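Intracellular serine protease (Bacillus licheniformis, PDB 4ZOQ) probably cleaves peptide bonds as a subtilisin-like serine endopeptidase that acts on lanthipeptide precursors. Local coordinates at residues V45-I50 with P99-T104; L54-P59 with K77-D82; G70-D75 with P105-D110; I134-G139 with V167-S172; L247-K252 with K267-S272. All blocks are in the same frame, centred on the assembly; numbering follows the deposited sequence.

Contact 1: V45-I50 with P99-T104; sequences VKVALI and PDVTIT
Val45 and Val101 lie side by side where the two segments meet, pointing the same way, with CG1 of Val45 against CG1 of Val101 at 4.0 Å. Val101 CB also presses on Val45 O, at 3.7 Å. On one face of the sheet Lys46 CG rests against Thr102, 3.9 Å from its CB, while the lysine tip leads away to Asp129 O. On the other face the CG2 methyl of Ile103 fits into the notch between Leu49 CB and Val47 O, 4.1 Å from each. Leu49 CB settles in turn on Thr104 O at 3.5 Å, close to where Leu49 N donates to the same oxygen, Thr104 O (2.7 Å). Ile103 CG2 reaches the notch because it stands anti to the backbone N, with CG1 turned back beside that nitrogen (chi1 -65°). Four N-H...O bonds in all join the parallel strands. The pair belongs to a beta-alpha-beta crossover through helix 86-97, whose Ile94 packs on Val47 and Val101 and, with Thr90, on Leu49. Helix 275-297 touches Val45 and Val101, helix 116-128 meets Ala48, and strand 133-136 continues the sheet beyond 46-51.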
# COMPACT_ATOMS: atom_id res chain seq x y z
N VAL B 45 -2.18 -6.14 -16.40
CA VAL B 45 -2.80 -5.69 -15.15
C VAL B 45 -1.70 -5.01 -14.33
O VAL B 45 -0.63 -5.57 -14.12
CB VAL B 45 -3.42 -6.85 -14.34
CG1 VAL B 45 -3.65 -6.43 -12.88
CG2 VAL B 45 -4.69 -7.35 -15.01
N LYS B 46 -1.94 -3.78 -13.90
CA LYS B 46 -0.87 -3.00 -13.27
C LYS B 46 -1.22 -2.67 -11.81
O LYS B 46 -2.33 -2.18 -11.51
CB LYS B 46 -0.61 -1.70 -14.05
CG LYS B 46 -0.05 -1.91 -15.45
CD LYS B 46 0.43 -0.61 -16.09
CE LYS B 46 -0.73 0.30 -16.49
NZ LYS B 46 -0.18 1.60 -16.99
N VAL B 47 -0.27 -2.93 -10.92
CA VAL B 47 -0.40 -2.60 -9.50
C VAL B 47 0.53 -1.44 -9.19
O VAL B 47 1.74 -1.52 -9.43
CB VAL B 47 -0.08 -3.82 -8.59
CG1 VAL B 47 -0.11 -3.43 -7.12
CG2 VAL B 47 -1.03 -4.99 -8.88
N ALA B 48 -0.04 -0.35 -8.68
CA ALA B 48 0.74 0.82 -8.31
C ALA B 48 1.32 0.65 -6.90
O ALA B 48 0.61 0.34 -5.95
CB ALA B 48 -0.09 2.06 -8.40
N LEU B 49 2.63 0.82 -6.80
CA LEU B 49 3.36 0.67 -5.57
C LEU B 49 3.71 2.03 -4.97
O LEU B 49 4.75 2.59 -5.30
CB LEU B 49 4.65 -0.10 -5.83
CG LEU B 49 5.44 -0.43 -4.57
CD1 LEU B 49 4.96 -1.73 -3.95
CD2 LEU B 49 6.96 -0.46 -4.84
N ILE B 50 2.84 2.56 -4.11
CA ILE B 50 3.11 3.87 -3.50
C ILE B 50 3.95 3.66 -2.25
O ILE B 50 3.44 3.39 -1.17
CB ILE B 50 1.81 4.63 -3.13
CG1 ILE B 50 0.97 4.83 -4.38
CG2 ILE B 50 2.12 5.95 -2.48
CD1 ILE B 50 -0.21 5.60 -4.18
N PRO B 99 3.16 -13.33 -9.89
CA PRO B 99 4.49 -13.03 -10.42
C PRO B 99 4.50 -12.33 -11.77
O PRO B 99 5.50 -11.71 -12.09
CB PRO B 99 5.17 -14.42 -10.50
CG PRO B 99 4.09 -15.43 -10.28
CD PRO B 99 2.98 -14.75 -9.55
N ASP B 100 3.41 -12.35 -12.51
CA ASP B 100 3.42 -11.76 -13.84
C ASP B 100 2.69 -10.41 -13.96
O ASP B 100 2.77 -9.79 -15.02
CB ASP B 100 2.83 -12.75 -14.85
CG ASP B 100 3.77 -13.90 -15.14
OD1 ASP B 100 4.99 -13.68 -15.04
OD2 ASP B 100 3.29 -15.03 -15.42
N VAL B 101 1.99 -9.95 -12.92
CA VAL B 101 1.36 -8.63 -13.01
C VAL B 101 2.42 -7.56 -13.02
O VAL B 101 3.51 -7.75 -12.49
CB VAL B 101 0.36 -8.35 -11.88
CG1 VAL B 101 -0.86 -9.22 -12.05
CG2 VAL B 101 1.02 -8.51 -10.53
N THR B 102 2.11 -6.41 -13.63
CA THR B 102 3.13 -5.37 -13.72
C THR B 102 3.13 -4.57 -12.42
O THR B 102 2.09 -4.36 -11.81
CB THR B 102 2.89 -4.46 -14.95
OG1 THR B 102 3.13 -5.20 -16.16
CG2 THR B 102 3.82 -3.26 -14.93
N ILE B 103 4.31 -4.17 -11.97
CA ILE B 103 4.38 -3.38 -10.75
C ILE B 103 5.00 -2.02 -11.06
O ILE B 103 6.10 -1.96 -11.58
CB ILE B 103 5.21 -4.08 -9.63
CG1 ILE B 103 4.56 -5.38 -9.16
CG2 ILE B 103 5.41 -3.16 -8.45
CD1 ILE B 103 5.50 -6.28 -8.34
N THR B 104 4.32 -0.94 -10.72
CA THR B 104 4.86 0.40 -10.98
C THR B 104 5.14 1.15 -9.69
O THR B 104 4.22 1.44 -8.93
CB THR B 104 3.90 1.26 -11.81
OG1 THR B 104 3.39 0.52 -12.93
CG2 THR B 104 4.59 2.53 -12.26

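Contact 2: L54-P59 with K77-D82; sequences LDLDHP and KPVSGD
Asp82 leans on the backbone at Leu54, and its side chain can be followed outward. CB sits 3.5 Å from Leu54 N and 3.7 Å from Asp55 N, packed against the backbone of Leu54 and the start of Asp55. CG stands anti to its own backbone N (chi1 -178°) and is 4.1 Å from Leu54 N. Beyond it the carboxylate turns to other partners: OD1 is bonded to Ser52 OG and Gly85 N, OD2 to Thr88 OG1, which also bonds Asp55 N. Next to Asp82, Gly81 O accepts from Leu54 N at 3.1 Å; the donor lies well above the carbonyl plane, 62° out of it. In return Gly81 CA comes within 3.2 Å of Leu54 O, a CA-H...O contact. Further out Leu56 lays its CD1 against Val79 O at 3.3 Å, while Val79 CG1 turns inward to 3.8 Å from Leu54 N. Asp82 lies about 5 Å, side chain to side chain, from His86, a predicted charge-relay residue. The pairing thus joins the loop after strand 46-51 to the approach to helix 86-97. Leu54 packs on Thr88 and Ala91 of that helix and, together with Val79, on Pro105 of strand 102-110.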
# COMPACT_ATOMS: atom_id res chain seq x y z
N LEU B 54 11.93 1.48 -5.64
CA LEU B 54 12.00 0.08 -5.96
C LEU B 54 13.36 -0.27 -6.50
O LEU B 54 13.93 0.46 -7.30
CB LEU B 54 10.91 -0.30 -6.95
CG LEU B 54 10.75 -1.75 -7.42
CD1 LEU B 54 10.62 -2.70 -6.25
CD2 LEU B 54 9.53 -1.86 -8.28
N ASP B 55 13.87 -1.41 -6.06
CA ASP B 55 15.09 -1.98 -6.57
C ASP B 55 14.80 -2.59 -7.95
O ASP B 55 14.44 -3.77 -8.08
CB ASP B 55 15.62 -3.02 -5.58
CG ASP B 55 16.97 -3.53 -5.94
OD1 ASP B 55 17.78 -2.75 -6.49
OD2 ASP B 55 17.24 -4.73 -5.67
N LEU B 56 14.96 -1.76 -8.98
CA LEU B 56 14.50 -2.02 -10.34
C LEU B 56 15.11 -3.24 -11.01
O LEU B 56 14.54 -3.79 -11.96
CB LEU B 56 14.76 -0.78 -11.21
CG LEU B 56 14.06 0.48 -10.70
CD1 LEU B 56 14.50 1.72 -11.47
CD2 LEU B 56 12.56 0.30 -10.84
N ASP B 57 16.30 -3.64 -10.57
CA ASP B 57 16.94 -4.75 -11.23
C ASP B 57 17.07 -5.99 -10.32
O ASP B 57 17.88 -6.89 -10.59
CB ASP B 57 18.32 -4.29 -11.73
CG ASP B 57 18.83 -5.12 -12.89
OD1 ASP B 57 17.99 -5.52 -13.74
OD2 ASP B 57 20.05 -5.39 -12.95
N HIS B 58 16.25 -6.06 -9.28
CA HIS B 58 16.18 -7.25 -8.43
C HIS B 58 15.77 -8.44 -9.30
O HIS B 58 14.81 -8.34 -10.08
CB HIS B 58 15.20 -7.06 -7.26
CG HIS B 58 15.29 -8.13 -6.21
ND1 HIS B 58 14.84 -9.42 -6.40
CD2 HIS B 58 15.81 -8.09 -4.96
CE1 HIS B 58 15.06 -10.13 -5.31
NE2 HIS B 58 15.65 -9.35 -4.42
N PRO B 59 16.51 -9.55 -9.21
CA PRO B 59 16.29 -10.73 -10.07
C PRO B 59 14.84 -11.18 -10.09
O PRO B 59 14.31 -11.58 -11.13
CB PRO B 59 17.17 -11.82 -9.43
CG PRO B 59 18.18 -11.09 -8.64
CD PRO B 59 17.54 -9.81 -8.18
N LYS B 77 12.27 13.16 -10.15
CA LYS B 77 13.02 12.40 -11.13
C LYS B 77 12.35 11.02 -11.29
O LYS B 77 11.57 10.62 -10.42
CB LYS B 77 14.49 12.36 -10.67
CG LYS B 77 15.39 11.21 -11.11
CD LYS B 77 16.87 11.54 -10.79
CE LYS B 77 17.06 12.32 -9.47
NZ LYS B 77 17.06 11.47 -8.23
N PRO B 78 12.62 10.30 -12.40
CA PRO B 78 12.15 8.91 -12.45
C PRO B 78 12.82 8.07 -11.35
O PRO B 78 13.93 8.41 -10.95
CB PRO B 78 12.54 8.45 -13.86
CG PRO B 78 13.63 9.37 -14.28
CD PRO B 78 13.29 10.69 -13.65
N VAL B 79 12.14 7.02 -10.87
CA VAL B 79 12.69 6.16 -9.80
C VAL B 79 13.98 5.51 -10.26
O VAL B 79 14.05 4.96 -11.36
CB VAL B 79 11.68 5.04 -9.39
CG1 VAL B 79 12.35 3.98 -8.50
CG2 VAL B 79 10.45 5.62 -8.70
N SER B 80 15.01 5.57 -9.42
CA SER B 80 16.30 4.99 -9.76
C SER B 80 16.73 3.85 -8.82
O SER B 80 17.76 3.19 -9.05
CB SER B 80 17.38 6.07 -9.77
OG SER B 80 17.45 6.70 -8.51
N GLY B 81 16.00 3.67 -7.73
CA GLY B 81 16.31 2.61 -6.79
C GLY B 81 15.46 2.70 -5.54
O GLY B 81 14.39 3.30 -5.56
N ASP B 82 15.92 2.09 -4.47
CA ASP B 82 15.16 2.05 -3.22
C ASP B 82 16.12 2.13 -2.04
O ASP B 82 16.63 1.12 -1.59
CB ASP B 82 14.33 0.78 -3.15
CG ASP B 82 13.49 0.68 -1.89
OD1 ASP B 82 13.41 1.66 -1.13
OD2 ASP B 82 12.93 -0.41 -1.65

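Contact 3: G70-D75 with P105-D110; sequences GWNYID and PYQVLD
The amides of Asn72 and Gln107 stack face to face, their planes 17° apart. Asn72 ND2 lies 3.4 Å from Gln107 OE1, an approach whose angle is too poor for a hydrogen bond. The backbone of Gln107 is gripped twice: its N donates to Trp71 O and its O accepts from Tyr73 N, each at 2.9 Å. Beside this centre Tyr73 lies alongside Tyr106, with OH 3.3 Å from Tyr106 CD2, edge near edge, and Trp71 CD1 stands over the centre of the Tyr73 ring. Ile74 CD1 rests against the backbone at Leu109, 3.5 Å from its C, and against the Asp110 carboxylate. One shell out, Asn72 OD1 closes an Asx turn, taking Ile74 N at 2.7 Å and, from above its plane, Asp75 N at 3.1 Å. An alanine here would probably leave Ile74 N and Asp75 N without their acceptor, letting the turn relax and stripping the stacked amide from Gln107. Asp125, in helix 116-128, and Asp129, just after it, are hydrogen-bonded to the hydroxyls of Tyr73 and Tyr106 respectively. The single bridge of Asn72 and Gln107 ties the small sheet of 71-72 and 77-78 to strand 102-110, near the predicted charge-relay Asp51. The chemistry implies a division of labour: backbone bonds join the segments, side chains stack and pack beside them, and Asn72 OD1 serves its own turn.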
# COMPACT_ATOMS: atom_id res chain seq x y z
N GLY B 70 9.18 4.32 -12.87
CA GLY B 70 8.14 5.11 -12.24
C GLY B 70 8.64 6.44 -11.73
O GLY B 70 9.83 6.76 -11.86
N TRP B 71 7.74 7.20 -11.10
CA TRP B 71 8.08 8.54 -10.70
C TRP B 71 8.48 8.67 -9.23
O TRP B 71 7.86 8.07 -8.34
CB TRP B 71 6.91 9.46 -11.01
CG TRP B 71 7.27 10.90 -10.99
CD1 TRP B 71 6.83 11.85 -10.11
CD2 TRP B 71 8.20 11.55 -11.86
NE1 TRP B 71 7.40 13.06 -10.42
CE2 TRP B 71 8.26 12.90 -11.48
CE3 TRP B 71 8.98 11.12 -12.94
CZ2 TRP B 71 9.06 13.83 -12.14
CZ3 TRP B 71 9.78 12.05 -13.59
CH2 TRP B 71 9.81 13.39 -13.20
N ASN B 72 9.57 9.39 -8.99
CA ASN B 72 9.97 9.80 -7.65
C ASN B 72 9.44 11.22 -7.37
O ASN B 72 9.91 12.20 -7.96
CB ASN B 72 11.49 9.73 -7.53
CG ASN B 72 12.01 10.18 -6.19
OD1 ASN B 72 11.32 10.84 -5.40
ND2 ASN B 72 13.27 9.83 -5.92
N TYR B 73 8.46 11.34 -6.48
CA TYR B 73 7.85 12.64 -6.22
C TYR B 73 8.68 13.49 -5.26
O TYR B 73 8.43 14.68 -5.10
CB TYR B 73 6.43 12.48 -5.68
CG TYR B 73 5.49 11.89 -6.71
CD1 TYR B 73 4.70 12.71 -7.51
CD2 TYR B 73 5.44 10.52 -6.92
CE1 TYR B 73 3.86 12.18 -8.47
CE2 TYR B 73 4.60 9.98 -7.87
CZ TYR B 73 3.82 10.81 -8.64
OH TYR B 73 2.98 10.25 -9.60
N ILE B 74 9.66 12.87 -4.62
CA ILE B 74 10.49 13.58 -3.66
C ILE B 74 11.55 14.39 -4.40
O ILE B 74 11.85 15.52 -4.02
CB ILE B 74 11.11 12.60 -2.62
CG1 ILE B 74 10.03 12.15 -1.65
CG2 ILE B 74 12.21 13.27 -1.81
CD1 ILE B 74 10.45 11.03 -0.73
N ASP B 75 12.13 13.80 -5.44
CA ASP B 75 13.18 14.48 -6.19
C ASP B 75 12.74 14.93 -7.58
O ASP B 75 13.54 15.49 -8.33
CB ASP B 75 14.38 13.55 -6.32
CG ASP B 75 15.01 13.24 -4.98
OD1 ASP B 75 14.71 13.96 -4.00
OD2 ASP B 75 15.80 12.27 -4.92
N PRO B 105 6.41 1.55 -9.48
CA PRO B 105 6.78 2.27 -8.25
C PRO B 105 6.42 3.75 -8.33
O PRO B 105 6.78 4.41 -9.31
CB PRO B 105 8.31 2.09 -8.19
CG PRO B 105 8.73 1.98 -9.65
CD PRO B 105 7.55 1.34 -10.40
N TYR B 106 5.66 4.24 -7.35
CA TYR B 106 5.43 5.65 -7.13
C TYR B 106 6.10 6.03 -5.83
O TYR B 106 5.50 5.88 -4.75
CB TYR B 106 3.95 6.00 -7.08
CG TYR B 106 3.22 5.85 -8.40
CD1 TYR B 106 2.96 4.60 -8.94
CD2 TYR B 106 2.81 6.97 -9.11
CE1 TYR B 106 2.30 4.46 -10.14
CE2 TYR B 106 2.13 6.84 -10.32
CZ TYR B 106 1.88 5.58 -10.83
OH TYR B 106 1.22 5.45 -12.02
N GLN B 107 7.33 6.54 -5.94
CA GLN B 107 8.18 6.81 -4.78
C GLN B 107 7.79 8.09 -4.05
O GLN B 107 8.03 9.20 -4.53
CB GLN B 107 9.66 6.87 -5.19
CG GLN B 107 10.58 7.15 -4.02
CD GLN B 107 12.04 6.86 -4.34
OE1 GLN B 107 12.38 6.55 -5.48
NE2 GLN B 107 12.89 6.90 -3.33
N VAL B 108 7.18 7.94 -2.89
CA VAL B 108 6.76 9.08 -2.09
C VAL B 108 7.39 9.06 -0.70
O VAL B 108 7.12 9.93 0.12
CB VAL B 108 5.24 9.12 -1.96
CG1 VAL B 108 4.60 9.15 -3.33
CG2 VAL B 108 4.74 7.91 -1.18
N LEU B 109 8.22 8.06 -0.45
CA LEU B 109 8.91 7.92 0.82
C LEU B 109 10.41 7.78 0.61
O LEU B 109 10.87 7.29 -0.44
CB LEU B 109 8.42 6.69 1.60
CG LEU B 109 6.93 6.48 1.89
CD1 LEU B 109 6.72 5.10 2.50
CD2 LEU B 109 6.42 7.57 2.81
N ASP B 110 11.16 8.29 1.57
CA ASP B 110 12.56 7.96 1.73
C ASP B 110 12.86 7.94 3.21
O ASP B 110 11.93 7.83 4.01
CB ASP B 110 13.48 8.90 0.94
CG ASP B 110 13.30 10.36 1.30
OD1 ASP B 110 12.62 10.70 2.31
OD2 ASP B 110 13.86 11.19 0.55

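Contact 4: I134-G139 with V167-S172; sequences INISTG and VLVFSS
Val169 divides its two methyls between a pair of isoleucines. CG2 meets Ile134 CB at 4.1 Å, and CG1, anti to the backbone N (chi1 -179°), meets Ile136 CD1 at 3.9 Å. Val167 extends this apolar patch, its CG1 lying 4.0 Å from CG1 of Ile134. On the opposite face of the sheet Phe170 packs on Val282 and Leu310 of two helices. Between the faces the parallel strands are held by three strong bonds: Ile134 N to Leu168 O at 2.7 Å, then Phe170 N to Ile134 O and Ile136 N to Phe170 O, nearly straight. Toward the C-terminal ends the pairing fades, and Ser172 N reaches Ile136 O only weakly, at 3.3 Å. There a water takes over. It donates to Thr138 O (2.9 Å) and to Ser172 O (2.8 Å) and accepts from Ser171 OG, linking the loop after strand 133-136 to the end of strand 168-172. Ser137 OG is bonded to the backbone O of Ser276, the predicted charge-relay serine. The Ser-Thr-Gly run and the end of the second strand match segments that border the S1 pocket in subtilisins. The shift from methyls to hydroxyls and water is consistent with a closely packed apolar core that turns polar near the probable active site.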
# COMPACT_ATOMS: atom_id res chain seq x y z
N ILE B 134 -4.08 -0.24 -6.42
CA ILE B 134 -3.10 0.55 -5.70
C ILE B 134 -2.79 -0.03 -4.31
O ILE B 134 -3.68 -0.41 -3.55
CB ILE B 134 -3.56 2.03 -5.55
CG1 ILE B 134 -3.72 2.68 -6.94
CG2 ILE B 134 -2.59 2.84 -4.68
CD1 ILE B 134 -4.40 4.03 -6.92
N ASN B 135 -1.52 -0.11 -3.99
CA ASN B 135 -1.12 -0.55 -2.67
C ASN B 135 -0.39 0.56 -1.94
O ASN B 135 0.63 1.06 -2.44
CB ASN B 135 -0.24 -1.78 -2.77
CG ASN B 135 0.14 -2.32 -1.42
OD1 ASN B 135 -0.55 -3.18 -0.84
ND2 ASN B 135 1.21 -1.79 -0.88
N ILE B 136 -0.88 0.94 -0.76
CA ILE B 136 -0.19 1.95 0.05
C ILE B 136 0.23 1.38 1.41
O ILE B 136 -0.54 1.39 2.37
CB ILE B 136 -1.07 3.22 0.26
CG1 ILE B 136 -1.62 3.76 -1.05
CG2 ILE B 136 -0.28 4.33 0.95
CD1 ILE B 136 -2.72 4.81 -0.88
N SER B 137 1.47 0.89 1.50
CA SER B 137 1.95 0.24 2.72
C SER B 137 2.62 1.24 3.66
O SER B 137 3.76 1.06 4.09
CB SER B 137 2.93 -0.91 2.40
OG SER B 137 2.25 -2.10 2.06
N THR B 138 1.89 2.30 3.96
CA THR B 138 2.38 3.35 4.85
C THR B 138 1.17 4.17 5.26
O THR B 138 0.08 4.03 4.69
CB THR B 138 3.45 4.23 4.17
OG1 THR B 138 4.04 5.11 5.13
CG2 THR B 138 2.86 5.02 2.99
N GLY B 139 1.32 5.00 6.28
CA GLY B 139 0.22 5.79 6.76
C GLY B 139 0.71 6.83 7.73
O GLY B 139 1.88 6.82 8.11
N VAL B 167 -10.81 1.61 -9.45
CA VAL B 167 -9.49 1.19 -8.99
C VAL B 167 -9.48 0.85 -7.50
O VAL B 167 -9.84 1.67 -6.66
CB VAL B 167 -8.45 2.28 -9.23
CG1 VAL B 167 -7.11 1.79 -8.82
CG2 VAL B 167 -8.45 2.70 -10.69
N LEU B 168 -9.06 -0.38 -7.18
CA LEU B 168 -8.96 -0.82 -5.79
C LEU B 168 -7.75 -0.21 -5.12
O LEU B 168 -6.69 -0.07 -5.74
CB LEU B 168 -8.86 -2.34 -5.74
CG LEU B 168 -10.17 -2.95 -6.19
CD1 LEU B 168 -9.95 -4.36 -6.65
CD2 LEU B 168 -11.16 -2.89 -5.04
N VAL B 169 -7.94 0.20 -3.87
CA VAL B 169 -6.85 0.76 -3.06
C VAL B 169 -6.74 -0.02 -1.75
O VAL B 169 -7.66 -0.04 -0.94
CB VAL B 169 -7.09 2.26 -2.76
CG1 VAL B 169 -5.94 2.83 -1.93
CG2 VAL B 169 -7.29 3.04 -4.06
N PHE B 170 -5.59 -0.64 -1.55
CA PHE B 170 -5.34 -1.43 -0.36
C PHE B 170 -4.32 -0.70 0.48
O PHE B 170 -3.37 -0.14 -0.05
CB PHE B 170 -4.85 -2.82 -0.75
CG PHE B 170 -5.86 -3.60 -1.53
CD1 PHE B 170 -6.88 -4.29 -0.89
CD2 PHE B 170 -5.83 -3.59 -2.91
CE1 PHE B 170 -7.83 -4.98 -1.61
CE2 PHE B 170 -6.77 -4.28 -3.64
CZ PHE B 170 -7.77 -4.97 -2.98
N SER B 171 -4.53 -0.69 1.80
CA SER B 171 -3.65 0.04 2.70
C SER B 171 -3.33 -0.76 3.96
O SER B 171 -4.17 -1.48 4.47
CB SER B 171 -4.32 1.36 3.09
OG SER B 171 -3.35 2.28 3.53
N SER B 172 -2.13 -0.59 4.49
CA SER B 172 -1.77 -1.25 5.74
C SER B 172 -2.45 -0.59 6.93
O SER B 172 -2.59 0.64 6.98
CB SER B 172 -0.25 -1.26 5.92
OG SER B 172 0.26 0.04 5.76
O HOH W 1 -2.40 3.09 5.74

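Contact 5: L247-K252 with K267-S272; sequences LTTYPK and KGYSLS
Ser270 O is gripped by two groups of Thr248, its N at 2.8 Å and its OG1 at 2.6 Å, arriving from opposite faces of the carbonyl plane. OG1 can do this because it stands between its own backbone N and carbonyl carbon (chi1 60°); it also bonds Gln89 NE2. Ser270 N returns a bond to Thr248 O, completing the hydrogen-bonded pair of this two-stranded antiparallel sheet. A valine in place of Thr248 would probably leave Ser270 O with a single grip from this residue and Gln89 NE2 without its mate. Beside the pair, Ser270 CB sits over one face of the Tyr250 ring, 4.3 Å from the ring centroid, a CH-pi contact. On the other face of the sheet Leu247 CD1 meets Leu271 CD1 at 3.7 Å. Just before the second strand, Gly268 O accepts from Tyr250 N at 2.9 Å, and also from His58 NE2. A water links Gly268 N to Pro251 O. At the backbone angles of Gly268 (phi 106°) a CB would jam against Lys267 O, which calls for glycine. The Thr248 hydroxyl thus ties the strands to helix 86-97, which begins at the predicted charge-relay His86, and Gly268 O to the 54-59 loop.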
# COMPACT_ATOMS: atom_id res chain seq x y z
N LEU B 247 9.67 -14.10 4.71
CA LEU B 247 10.74 -13.68 3.81
C LEU B 247 10.27 -12.52 2.93
O LEU B 247 9.12 -12.47 2.50
CB LEU B 247 11.24 -14.84 2.95
CG LEU B 247 12.66 -14.66 2.39
CD1 LEU B 247 13.65 -14.64 3.54
CD2 LEU B 247 13.05 -15.74 1.39
N THR B 248 11.18 -11.60 2.65
CA THR B 248 10.94 -10.47 1.75
C THR B 248 12.06 -10.36 0.71
O THR B 248 13.23 -10.72 0.96
CB THR B 248 10.90 -9.13 2.53
OG1 THR B 248 12.17 -8.92 3.20
CG2 THR B 248 9.81 -9.14 3.55
N THR B 249 11.72 -9.82 -0.44
CA THR B 249 12.75 -9.40 -1.37
C THR B 249 13.30 -8.10 -0.83
O THR B 249 12.56 -7.20 -0.41
CB THR B 249 12.24 -9.23 -2.80
OG1 THR B 249 11.01 -8.50 -2.77
CG2 THR B 249 11.96 -10.58 -3.44
N TYR B 250 14.63 -8.01 -0.82
CA TYR B 250 15.33 -6.88 -0.24
C TYR B 250 16.34 -6.42 -1.30
O TYR B 250 16.81 -7.26 -2.09
CB TYR B 250 15.99 -7.31 1.07
CG TYR B 250 16.33 -6.18 2.02
CD1 TYR B 250 15.32 -5.40 2.60
CD2 TYR B 250 17.65 -5.93 2.38
CE1 TYR B 250 15.62 -4.37 3.48
CE2 TYR B 250 17.97 -4.91 3.26
CZ TYR B 250 16.95 -4.14 3.80
OH TYR B 250 17.27 -3.14 4.67
N PRO B 251 16.60 -5.10 -1.39
CA PRO B 251 17.48 -4.59 -2.46
C PRO B 251 18.79 -5.38 -2.52
O PRO B 251 19.51 -5.49 -1.53
CB PRO B 251 17.71 -3.14 -2.06
CG PRO B 251 16.49 -2.76 -1.26
CD PRO B 251 16.14 -4.01 -0.50
N LYS B 252 19.08 -5.95 -3.68
CA LYS B 252 20.13 -6.93 -3.77
C LYS B 252 21.51 -6.33 -3.44
O LYS B 252 22.39 -7.02 -2.93
CB LYS B 252 20.15 -7.56 -5.16
CG LYS B 252 21.21 -6.99 -6.06
CD LYS B 252 20.99 -7.28 -7.53
CE LYS B 252 19.96 -6.36 -8.13
NZ LYS B 252 19.71 -6.79 -9.53
N LYS B 267 22.00 -11.97 0.15
CA LYS B 267 21.45 -10.66 -0.15
C LYS B 267 20.40 -10.74 -1.23
O LYS B 267 20.43 -11.63 -2.07
CB LYS B 267 22.53 -9.67 -0.53
CG LYS B 267 23.36 -9.20 0.67
CD LYS B 267 24.50 -8.29 0.20
CE LYS B 267 25.83 -9.02 0.11
NZ LYS B 267 26.86 -8.11 -0.48
N GLY B 268 19.43 -9.83 -1.16
CA GLY B 268 18.29 -9.89 -2.05
C GLY B 268 17.06 -10.37 -1.32
O GLY B 268 15.96 -10.35 -1.88
N TYR B 269 17.25 -10.89 -0.10
CA TYR B 269 16.15 -11.34 0.75
C TYR B 269 16.40 -10.93 2.18
O TYR B 269 17.55 -10.76 2.59
CB TYR B 269 15.95 -12.86 0.66
CG TYR B 269 15.80 -13.34 -0.76
CD1 TYR B 269 14.61 -13.16 -1.46
CD2 TYR B 269 16.87 -13.95 -1.42
CE1 TYR B 269 14.48 -13.57 -2.78
CE2 TYR B 269 16.74 -14.38 -2.74
CZ TYR B 269 15.54 -14.18 -3.41
OH TYR B 269 15.41 -14.61 -4.72
N SER B 270 15.31 -10.76 2.93
CA SER B 270 15.39 -10.44 4.36
C SER B 270 14.15 -10.93 5.11
O SER B 270 13.01 -10.92 4.61
CB SER B 270 15.59 -8.94 4.60
OG SER B 270 15.79 -8.65 5.98
N LEU B 271 14.38 -11.34 6.35
CA LEU B 271 13.33 -11.79 7.21
C LEU B 271 12.72 -10.56 7.88
O LEU B 271 13.42 -9.71 8.42
CB LEU B 271 13.92 -12.75 8.23
CG LEU B 271 13.22 -14.08 8.46
CD1 LEU B 271 12.90 -14.76 7.13
CD2 LEU B 271 14.18 -14.92 9.26
N SER B 272 11.40 -10.47 7.85
CA SER B 272 10.73 -9.28 8.34
C SER B 272 9.29 -9.59 8.77
O SER B 272 8.90 -10.76 8.84
CB SER B 272 10.75 -8.21 7.23
OG SER B 272 10.35 -6.93 7.69
O HOH W 2 19.93 -7.77 0.67

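Overall arrangement
From the N terminus, strand 46-51 opens the loop that contact 1 closes at strand 102-110. Contact 2 lies within it, folding the loop after strand 46-51 onto the stretch before helix 86-97. Contact 3 crosses both: 70-75 sits between the segments of contact 2, yet reaches past contact 1 to the continuation of strand 102-110. Contacts 2 and 3 also share the small sheet of 71-72 and 77-78. Contacts 4 and 5 then follow in series. Contact 4 extends the central sheet, strand 133-136 bonding Ala48 and Ile50 of contact 1. Contact 5 forms a separate two-stranded sheet, tied to the 54-59 loop of contact 2.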